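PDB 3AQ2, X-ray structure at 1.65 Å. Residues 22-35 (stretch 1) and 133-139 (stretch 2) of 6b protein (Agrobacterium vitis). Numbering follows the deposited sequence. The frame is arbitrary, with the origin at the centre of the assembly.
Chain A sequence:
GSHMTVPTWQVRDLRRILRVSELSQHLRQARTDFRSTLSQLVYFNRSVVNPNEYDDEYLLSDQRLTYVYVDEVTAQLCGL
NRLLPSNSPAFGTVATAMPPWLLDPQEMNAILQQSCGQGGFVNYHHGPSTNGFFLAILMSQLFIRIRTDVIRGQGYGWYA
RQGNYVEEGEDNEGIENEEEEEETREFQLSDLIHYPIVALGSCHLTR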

# COMPACT_ATOMS: atom_id res chain seq x y z
N GLU A 22 0.27 5.32 -19.58
CA GLU A 22 1.51 5.95 -19.09
C GLU A 22 1.72 5.61 -17.61
O GLU A 22 2.83 5.27 -17.18
CB GLU A 22 1.45 7.47 -19.23
CG GLU A 22 1.55 8.00 -20.63
CD GLU A 22 1.60 9.52 -20.66
OE1 GLU A 22 2.15 10.13 -19.70
OE2 GLU A 22 1.11 10.11 -21.65
N LEU A 23 0.66 5.69 -16.83
CA LEU A 23 0.80 5.40 -15.41
C LEU A 23 1.28 3.98 -15.17
O LEU A 23 2.16 3.75 -14.34
CB LEU A 23 -0.52 5.64 -14.68
CG LEU A 23 -0.44 5.40 -13.17
CD1 LEU A 23 0.47 6.42 -12.49
CD2 LEU A 23 -1.84 5.49 -12.61
N SER A 24 0.72 3.02 -15.90
CA SER A 24 1.09 1.63 -15.75
C SER A 24 2.58 1.42 -16.03
O SER A 24 3.26 0.69 -15.30
CB SER A 24 0.23 0.74 -16.65
OG SER A 24 0.65 -0.62 -16.61
N GLN A 25 3.07 2.08 -17.07
CA GLN A 25 4.48 2.00 -17.46
C GLN A 25 5.39 2.59 -16.37
O GLN A 25 6.41 1.99 -16.02
CB GLN A 25 4.71 2.71 -18.80
CG GLN A 25 3.98 2.04 -19.98
CD GLN A 25 3.84 2.95 -21.20
OE1 GLN A 25 4.44 4.02 -21.27
NE2 GLN A 25 3.05 2.51 -22.18
N HIS A 26 5.00 3.75 -15.83
CA HIS A 26 5.77 4.37 -14.74
C HIS A 26 5.80 3.50 -13.48
O HIS A 26 6.82 3.42 -12.79
CB HIS A 26 5.24 5.76 -14.39
CG HIS A 26 5.67 6.83 -15.34
ND1 HIS A 26 6.75 7.65 -15.10
CD2 HIS A 26 5.17 7.21 -16.55
CE1 HIS A 26 6.90 8.49 -16.11
NE2 HIS A 26 5.95 8.25 -17.00
N LEU A 27 4.67 2.87 -13.17
CA LEU A 27 4.59 1.97 -12.01
C LEU A 27 5.50 0.76 -12.20
O LEU A 27 6.20 0.36 -11.27
CB LEU A 27 3.15 1.55 -11.73
CG LEU A 27 2.26 2.64 -11.14
CD1 LEU A 27 0.78 2.21 -11.19
CD2 LEU A 27 2.66 2.92 -9.68
N ARG A 28 5.50 0.20 -13.41
CA ARG A 28 6.36 -0.94 -13.74
C ARG A 28 7.82 -0.60 -13.50
O ARG A 28 8.55 -1.37 -12.86
CB ARG A 28 6.13 -1.39 -15.19
CG ARG A 28 6.90 -2.64 -15.58
CD ARG A 28 6.52 -3.11 -16.98
NE ARG A 28 7.23 -4.34 -17.34
CZ ARG A 28 7.08 -5.01 -18.48
NH1 ARG A 28 6.22 -4.58 -19.41
NH2 ARG A 28 7.78 -6.12 -18.70
N GLN A 29 8.23 0.57 -14.00
CA GLN A 29 9.62 1.02 -13.89
C GLN A 29 9.98 1.34 -12.44
O GLN A 29 11.11 1.07 -12.01
CB GLN A 29 9.88 2.25 -14.76
CG GLN A 29 11.37 2.56 -14.95
CD GLN A 29 12.13 1.41 -15.58
OE1 GLN A 29 11.70 0.84 -16.58
NE2 GLN A 29 13.28 1.05 -14.98
N ALA A 30 9.04 1.92 -11.70
CA ALA A 30 9.30 2.26 -10.29
C ALA A 30 9.58 0.99 -9.49
O ALA A 30 10.51 0.95 -8.67
CB ALA A 30 8.12 3.02 -9.70
N ARG A 31 8.79 -0.04 -9.75
CA ARG A 31 8.95 -1.32 -9.06
C ARG A 31 10.32 -1.92 -9.37
O ARG A 31 11.03 -2.37 -8.46
CB ARG A 31 7.85 -2.29 -9.48
CG ARG A 31 7.78 -3.50 -8.59
CD ARG A 31 7.28 -4.73 -9.30
NE ARG A 31 7.99 -5.90 -8.77
CZ ARG A 31 9.10 -6.41 -9.29
NH1 ARG A 31 9.64 -5.88 -10.38
NH2 ARG A 31 9.68 -7.46 -8.72
N THR A 32 10.68 -1.93 -10.64
CA THR A 32 11.97 -2.47 -11.06
C THR A 32 13.13 -1.70 -10.42
O THR A 32 14.10 -2.32 -9.95
CB THR A 32 12.12 -2.47 -12.60
OG1 THR A 32 11.07 -3.27 -13.17
CG2 THR A 32 13.48 -3.06 -13.01
N ASP A 33 13.03 -0.36 -10.40
CA ASP A 33 14.10 0.50 -9.85
C ASP A 33 14.25 0.31 -8.34
O ASP A 33 15.37 0.36 -7.80
CB ASP A 33 13.83 1.98 -10.12
CG ASP A 33 13.99 2.35 -11.59
OD1 ASP A 33 14.48 1.53 -12.41
OD2 ASP A 33 13.62 3.49 -11.93
N PHE A 34 13.12 0.12 -7.67
CA PHE A 34 13.09 -0.17 -6.23
C PHE A 34 13.81 -1.49 -5.92
O PHE A 34 14.72 -1.53 -5.09
CB PHE A 34 11.62 -0.22 -5.79
CG PHE A 34 11.42 -0.32 -4.30
CD1 PHE A 34 11.21 0.83 -3.55
CD2 PHE A 34 11.40 -1.54 -3.66
CE1 PHE A 34 10.98 0.76 -2.19
CE2 PHE A 34 11.19 -1.63 -2.28
CZ PHE A 34 10.98 -0.47 -1.54
N ARG A 35 13.42 -2.55 -6.62
CA ARG A 35 14.03 -3.87 -6.47
C ARG A 35 15.53 -3.84 -6.80
O ARG A 35 16.34 -4.44 -6.07
CB ARG A 35 13.31 -4.92 -7.34
CG ARG A 35 14.11 -6.22 -7.59
CD ARG A 35 14.08 -7.19 -6.41
NE ARG A 35 15.33 -7.94 -6.24
CZ ARG A 35 15.72 -8.98 -6.98
NH1 ARG A 35 14.96 -9.43 -7.98
NH2 ARG A 35 16.88 -9.58 -6.72
N PHE A 133 -6.83 8.84 -4.48
CA PHE A 133 -5.39 8.73 -4.72
C PHE A 133 -4.88 7.38 -4.22
O PHE A 133 -5.65 6.60 -3.66
CB PHE A 133 -4.65 9.89 -4.04
CG PHE A 133 -4.89 11.21 -4.72
CD1 PHE A 133 -6.13 11.83 -4.62
CD2 PHE A 133 -3.92 11.77 -5.54
CE1 PHE A 133 -6.39 13.03 -5.31
CE2 PHE A 133 -4.17 12.97 -6.23
CZ PHE A 133 -5.41 13.60 -6.11
N PHE A 134 -3.61 7.08 -4.44
CA PHE A 134 -3.10 5.78 -4.00
C PHE A 134 -1.64 5.85 -3.61
O PHE A 134 -0.88 6.71 -4.08
CB PHE A 134 -3.27 4.70 -5.09
CG PHE A 134 -2.42 4.93 -6.32
CD1 PHE A 134 -1.11 4.43 -6.39
CD2 PHE A 134 -2.92 5.65 -7.41
CE1 PHE A 134 -0.29 4.65 -7.52
CE2 PHE A 134 -2.12 5.87 -8.56
CZ PHE A 134 -0.81 5.38 -8.61
N LEU A 135 -1.26 4.90 -2.76
CA LEU A 135 0.12 4.58 -2.45
C LEU A 135 0.39 3.20 -3.06
O LEU A 135 -0.36 2.26 -2.82
CB LEU A 135 0.32 4.52 -0.93
CG LEU A 135 -0.04 5.81 -0.17
CD1 LEU A 135 -0.02 5.57 1.33
CD2 LEU A 135 0.90 6.93 -0.57
N ALA A 136 1.43 3.09 -3.87
CA ALA A 136 1.84 1.80 -4.42
C ALA A 136 2.97 1.24 -3.56
O ALA A 136 3.97 1.93 -3.30
CB ALA A 136 2.27 1.97 -5.88
N ILE A 137 2.80 0.00 -3.11
CA ILE A 137 3.75 -0.61 -2.19
C ILE A 137 4.13 -2.01 -2.60
O ILE A 137 3.43 -2.66 -3.38
CB ILE A 137 3.18 -0.69 -0.74
CG1 ILE A 137 1.90 -1.57 -0.69
CG2 ILE A 137 2.99 0.72 -0.13
CD1 ILE A 137 1.53 -1.99 0.74
N LEU A 138 5.28 -2.45 -2.09
CA LEU A 138 5.60 -3.87 -2.02
C LEU A 138 5.33 -4.30 -0.59
O LEU A 138 5.73 -3.62 0.37
CB LEU A 138 7.06 -4.10 -2.41
CG LEU A 138 7.27 -3.88 -3.91
CD1 LEU A 138 8.73 -3.64 -4.21
CD2 LEU A 138 6.74 -5.05 -4.74
N MET A 139 4.58 -5.39 -0.44
CA MET A 139 4.12 -5.82 0.88
C MET A 139 5.19 -6.60 1.65
O MET A 139 5.98 -7.35 1.07
CB MET A 139 2.87 -6.69 0.74
CG MET A 139 1.66 -5.89 0.29
SD MET A 139 0.23 -6.94 0.01
CE MET A 139 0.88 -8.05 -1.23

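Residues 22-35 lie within a longer α-helix, and residues 133-137 form a β-strand that passes into a non-strand segment at Leu138 and Met139. The helix is regular throughout, with backbone hydrogen bonds from the amides of His26 through Arg35 to the carbonyls four positions earlier, such as Leu27 N to Leu23 O at 2.9 Å and Arg31 N to Leu27 O at 3.0 Å. The two axes approach to 10.3 Å and run in broadly the same direction, with a crossing angle of -42°. The backbones come near each other at Leu27 and Ala136, whose CA atoms are 8.1 Å apart, and again at Arg31 and Leu138, with CA atoms 8.2 Å apart. No hydrogen bond links the two stretches; the contact is made by side chains, and the area buried between them is modest, 282 Å² summed over both sides.

The periodicities of the two elements set the pattern. On the strand side, alternate residues Phe134, Ala136 and Leu138 point toward the helix, whereas Ile137 points away. On the helix, Leu23, Leu27, Arg31 and Phe34 recur at intervals of three or four and so line one side.

At the beginning of the contact, the Phe134 ring reaches two leucines one helical turn apart. Leu27 CD2 sits at the ring edge, near its plane, 4.0 Å from Phe134 CE1, while Leu23 CD2 lies 4.1 Å from Phe134 CE2. The chi1 of Phe134 is p and that of Leu23 is t; all three side chains are buried. Leu27, with chi1 m and chi2 t, also places CD2 3.9 Å from Ala136 CB, so one methyl group touches two strand residues. At this near approach, with Leu27 CA 8.1 Å from Ala136 CA, the CB of Ala136 is enough to meet the end of Leu27.

Leu138 has the largest area covered by the opposing stretch, 78 Å². Its CD1 meets Phe34 CD2 at 3.4 Å, a close apolar contact with an oblique approach to the ring. Leu138 CD2 lies 4.3 Å from both Arg31 CG and Arg31 NE, so this methyl borders the methylene chain and the start of the guanidinium alike. Arg31 leaves the helix sideways and remains partly exposed; its NE and NH2 are hydrogen-bonded elsewhere in the structure.

Polar side chains such as Gln25, Arg28 and Gln29 stay out of reach of the strand and exposed. Among them, Gln29 NE2 donates a hydrogen bond to Asp33 OD1 at 2.9 Å, spanning one helical turn.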